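Local coordinates for protein sorbitol dehydrogenase (Gluconobacter oxydans, PDB 5ITG) that probably oxidises D-sorbitol to L-sorbose, passing the hydride to NADP, at residues E74-Q78 with D250-P254; S400-F404 with V479-P484. All blocks are in the same frame, centred on the assembly; numbering follows the deposited sequence.

Contact 1: residues E74-Q78 with D250-P254; sequences EFKAQ and DDDLP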
# COMPACT_ATOMS: atom_id res chain seq x y z
N GLU A 74 -18.49 -12.19 -13.95
CA GLU A 74 -18.66 -12.81 -12.64
C GLU A 74 -19.20 -11.82 -11.62
O GLU A 74 -19.98 -12.18 -10.74
CB GLU A 74 -17.34 -13.41 -12.17
CG GLU A 74 -16.81 -14.50 -13.07
CD GLU A 74 -15.65 -15.25 -12.46
OE1 GLU A 74 -14.64 -14.61 -12.12
OE2 GLU A 74 -15.75 -16.49 -12.33
N PHE A 75 -18.76 -10.57 -11.73
CA PHE A 75 -19.21 -9.51 -10.82
C PHE A 75 -20.70 -9.25 -11.06
O PHE A 75 -21.51 -9.30 -10.13
CB PHE A 75 -18.42 -8.22 -11.07
CG PHE A 75 -17.22 -8.05 -10.16
CD1 PHE A 75 -17.39 -7.68 -8.83
CD2 PHE A 75 -15.93 -8.27 -10.64
CE1 PHE A 75 -16.29 -7.53 -7.98
CE2 PHE A 75 -14.82 -8.12 -9.80
CZ PHE A 75 -15.00 -7.75 -8.46
N LYS A 76 -21.06 -8.96 -12.31
CA LYS A 76 -22.45 -8.70 -12.66
C LYS A 76 -23.33 -9.88 -12.26
O LYS A 76 -24.47 -9.70 -11.83
CB LYS A 76 -22.57 -8.44 -14.16
CG LYS A 76 -21.82 -7.20 -14.64
CD LYS A 76 -22.43 -5.91 -14.09
CE LYS A 76 -23.83 -5.67 -14.65
NZ LYS A 76 -24.41 -4.37 -14.20
N ALA A 77 -22.81 -11.10 -12.39
CA ALA A 77 -23.56 -12.30 -12.04
C ALA A 77 -23.97 -12.33 -10.57
O ALA A 77 -25.03 -12.85 -10.22
CB ALA A 77 -22.74 -13.55 -12.38
N GLN A 78 -23.13 -11.77 -9.70
CA GLN A 78 -23.43 -11.74 -8.28
C GLN A 78 -23.93 -10.37 -7.84
O GLN A 78 -23.85 -10.03 -6.66
CB GLN A 78 -22.19 -12.11 -7.46
CG GLN A 78 -21.76 -13.56 -7.63
CD GLN A 78 -20.51 -13.89 -6.84
OE1 GLN A 78 -20.03 -15.02 -6.87
NE2 GLN A 78 -19.97 -12.90 -6.14
N ASP A 250 -20.97 -19.72 -1.99
CA ASP A 250 -20.40 -20.07 -3.29
C ASP A 250 -20.01 -18.78 -3.99
O ASP A 250 -20.64 -18.37 -4.97
CB ASP A 250 -21.42 -20.85 -4.12
CG ASP A 250 -20.88 -21.21 -5.50
OD1 ASP A 250 -19.81 -21.85 -5.58
OD2 ASP A 250 -21.54 -20.85 -6.51
N ASP A 251 -18.97 -18.13 -3.47
CA ASP A 251 -18.50 -16.87 -4.00
C ASP A 251 -17.48 -17.07 -5.11
O ASP A 251 -16.54 -17.83 -4.96
CB ASP A 251 -17.86 -16.06 -2.87
CG ASP A 251 -17.64 -14.61 -3.23
OD1 ASP A 251 -17.80 -14.25 -4.41
OD2 ASP A 251 -17.30 -13.82 -2.32
N ASP A 252 -17.68 -16.39 -6.23
CA ASP A 252 -16.75 -16.48 -7.35
C ASP A 252 -15.59 -15.49 -7.15
O ASP A 252 -14.51 -15.66 -7.72
CB ASP A 252 -17.46 -16.16 -8.66
CG ASP A 252 -18.16 -17.37 -9.25
OD1 ASP A 252 -17.46 -18.33 -9.62
OD2 ASP A 252 -19.40 -17.36 -9.33
N LEU A 253 -15.83 -14.47 -6.33
CA LEU A 253 -14.83 -13.43 -6.08
C LEU A 253 -14.56 -13.20 -4.59
O LEU A 253 -14.62 -12.07 -4.10
CB LEU A 253 -15.31 -12.12 -6.71
CG LEU A 253 -15.69 -12.27 -8.19
CD1 LEU A 253 -16.53 -11.10 -8.63
CD2 LEU A 253 -14.42 -12.40 -9.02
N PRO A 254 -14.22 -14.26 -3.84
CA PRO A 254 -13.95 -14.11 -2.41
C PRO A 254 -12.55 -13.57 -2.17
O PRO A 254 -11.64 -13.83 -2.95
CB PRO A 254 -14.08 -15.54 -1.90
CG PRO A 254 -13.44 -16.31 -3.01
CD PRO A 254 -14.05 -15.67 -4.26
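With CG beside its backbone N (chi1 -68°) and the chain extended beyond it (chi2 178°), Q78 reaches from the end of helix 66-77 to the turn at D251 and D252. Both ends of its amide are used. Q78 OE1 accepts from D252 N at 2.8 Å, in the carbonyl plane and on a lone pair. Q78 NE2 donates within its amide plane to D251 OD1 at 3.1 Å, and meets that oxygen from above the carboxylate. L253 N reaches D251 OD1 from the opposite face at 2.8 Å, which closes an Asx turn. Two donors thus grip one oxygen, and the paired bonds fix the rotation of the amide. Q78 NE2 also bonds L81 O, and D251 OD2 is hydrogen-bonded to S83 OG. L253 adds the apolar part: CD1 sits 3.3 Å above the centre of the F75 ring, a CH-pi contact. E74 OE2 lies 3.7 Å from D252 OD1, a like-charge approach that the salt bridge from K70 to E74 probably eases. All this lies in the Rossmann domain. Helix 66-77 leads into strand 82-87, the loop leads from helix 237-247 into strand 255-258, and these two strands pair in parallel.

Contact 2: residues S400-F404 with V479-P484; sequences SRIAF and VKAAIP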
# COMPACT_ATOMS: atom_id res chain seq x y z
N SER A 400 24.09 1.38 19.59
CA SER A 400 24.10 -0.07 19.71
C SER A 400 23.12 -0.85 18.85
O SER A 400 23.53 -1.69 18.06
CB SER A 400 23.89 -0.47 21.18
OG SER A 400 24.97 -0.01 21.97
N ARG A 401 21.82 -0.57 18.99
CA ARG A 401 20.81 -1.29 18.22
C ARG A 401 20.81 -0.90 16.74
O ARG A 401 20.53 -1.73 15.87
CB ARG A 401 19.42 -1.05 18.81
CG ARG A 401 19.24 -1.65 20.21
CD ARG A 401 18.04 -1.03 20.91
NE ARG A 401 18.22 0.42 21.05
CZ ARG A 401 18.95 1.00 22.00
NH1 ARG A 401 19.57 0.26 22.91
NH2 ARG A 401 19.08 2.32 22.03
N ILE A 402 21.13 0.36 16.47
CA ILE A 402 21.19 0.83 15.10
C ILE A 402 22.33 0.10 14.39
O ILE A 402 22.19 -0.34 13.23
CB ILE A 402 21.42 2.37 15.07
CG1 ILE A 402 20.12 3.07 15.49
CG2 ILE A 402 21.87 2.84 13.68
CD1 ILE A 402 20.26 4.55 15.77
N ALA A 403 23.45 -0.06 15.08
CA ALA A 403 24.61 -0.75 14.51
C ALA A 403 24.30 -2.23 14.31
O ALA A 403 24.78 -2.85 13.36
CB ALA A 403 25.82 -0.58 15.41
N PHE A 404 23.51 -2.79 15.22
CA PHE A 404 23.13 -4.20 15.12
C PHE A 404 22.31 -4.44 13.86
O PHE A 404 22.48 -5.44 13.16
CB PHE A 404 22.31 -4.62 16.35
CG PHE A 404 21.72 -6.00 16.22
CD1 PHE A 404 22.52 -7.13 16.37
CD2 PHE A 404 20.38 -6.17 15.87
CE1 PHE A 404 22.01 -8.41 16.16
CE2 PHE A 404 19.86 -7.44 15.66
CZ PHE A 404 20.67 -8.56 15.80
N VAL A 479 24.10 -14.52 15.32
CA VAL A 479 23.42 -13.24 15.47
C VAL A 479 22.87 -12.88 16.86
O VAL A 479 23.04 -11.76 17.32
CB VAL A 479 22.30 -13.07 14.42
CG1 VAL A 479 21.20 -14.10 14.64
CG2 VAL A 479 21.75 -11.65 14.47
N LYS A 480 22.22 -13.82 17.54
CA LYS A 480 21.67 -13.49 18.85
C LYS A 480 22.71 -13.02 19.84
O LYS A 480 22.43 -12.20 20.72
CB LYS A 480 20.89 -14.68 19.42
CG LYS A 480 19.64 -15.01 18.63
CD LYS A 480 18.82 -16.07 19.33
CE LYS A 480 17.46 -16.22 18.67
NZ LYS A 480 16.62 -17.15 19.48
N ALA A 481 23.93 -13.52 19.70
CA ALA A 481 25.02 -13.14 20.59
C ALA A 481 25.38 -11.66 20.44
O ALA A 481 25.97 -11.06 21.34
CB ALA A 481 26.24 -14.00 20.31
N ALA A 482 25.02 -11.06 19.31
CA ALA A 482 25.34 -9.66 19.05
C ALA A 482 24.24 -8.66 19.41
O ALA A 482 24.44 -7.45 19.31
CB ALA A 482 25.73 -9.49 17.58
N ILE A 483 23.09 -9.17 19.84
CA ILE A 483 21.96 -8.31 20.21
C ILE A 483 22.27 -7.50 21.47
O ILE A 483 22.61 -8.06 22.51
CB ILE A 483 20.69 -9.15 20.49
CG1 ILE A 483 20.22 -9.81 19.19
CG2 ILE A 483 19.60 -8.26 21.12
CD1 ILE A 483 19.00 -10.71 19.37
N PRO A 484 22.15 -6.16 21.38
CA PRO A 484 22.41 -5.25 22.50
C PRO A 484 21.51 -5.54 23.71
O PRO A 484 22.03 -5.56 24.84
CB PRO A 484 22.13 -3.87 21.89
CG PRO A 484 22.49 -4.05 20.45
CD PRO A 484 21.86 -5.40 20.15
OXT PRO A 484 20.29 -5.72 23.50
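The ring of F404 projects from near the start of helix 400-412 into the bend of the C-terminal tail at V479, A482 and I483. This belongs to the helical C-terminal domain of the mannitol dehydrogenase family, where the tail after helix 461-477 folds back on helix 400-412. F404 has CG anti to its backbone N (chi1 172°), which carries the ring across to the tail. The ring meets its neighbours in different ways. I483 CA lies over one face, and I483 CG1 comes to within 3.6 Å of F404 CZ. V479 approaches at the edge, near the ring plane, and its CG2 touches F404 CZ at 3.5 Å; these two side chains cross at about a right angle. A482 adds its methyl, with CB 4.1 Å from F404 CE1. P308 of helix 288-312 touches both F404 and V479, and N329 of helix 324-338 touches F404 and I483. Cut back to an alanine here, F404 would probably leave a gap beside V479, A482 and I483, and the end of the tail would lose much of its hold on the helix. The tail's last residue, P484, packs against the helix start, its side chain slanting across those of F404 and R401. P484 CD is 3.9 Å from F404 CB, and P484 CB is 4.0 Å from R401 CG. The guanidinium of R401 is engaged elsewhere, in salt bridges with D337 and D398. No hydrogen bond joins the two segments. P484 CG rests 3.5 Å from S400 O, the same oxygen that accepts the helix bond from F404 N.

Overall arrangement
Contacts 1 and 2 follow one another along the chain and do not touch. Their centres are 50 Å apart, on opposite sides of the chain's centre, and their nearest atoms are about 36 Å apart. Contact 1 belongs to the Rossmann domain and joins segments 172 residues apart at their closest ends. Contact 2 belongs to the helical C-terminal domain, and its segments are 75 apart. Their chemistry differs: 74-78 with 250-254 combines hydrogen bonds with a CH-pi contact, while 400-404 with 479-484 is mainly apolar packing. Each also lies by a chain end, since D250 bonds the backbone of M1 and P484 is the C-terminus. No substrate is bound in this structure, so neither contact can be placed against one.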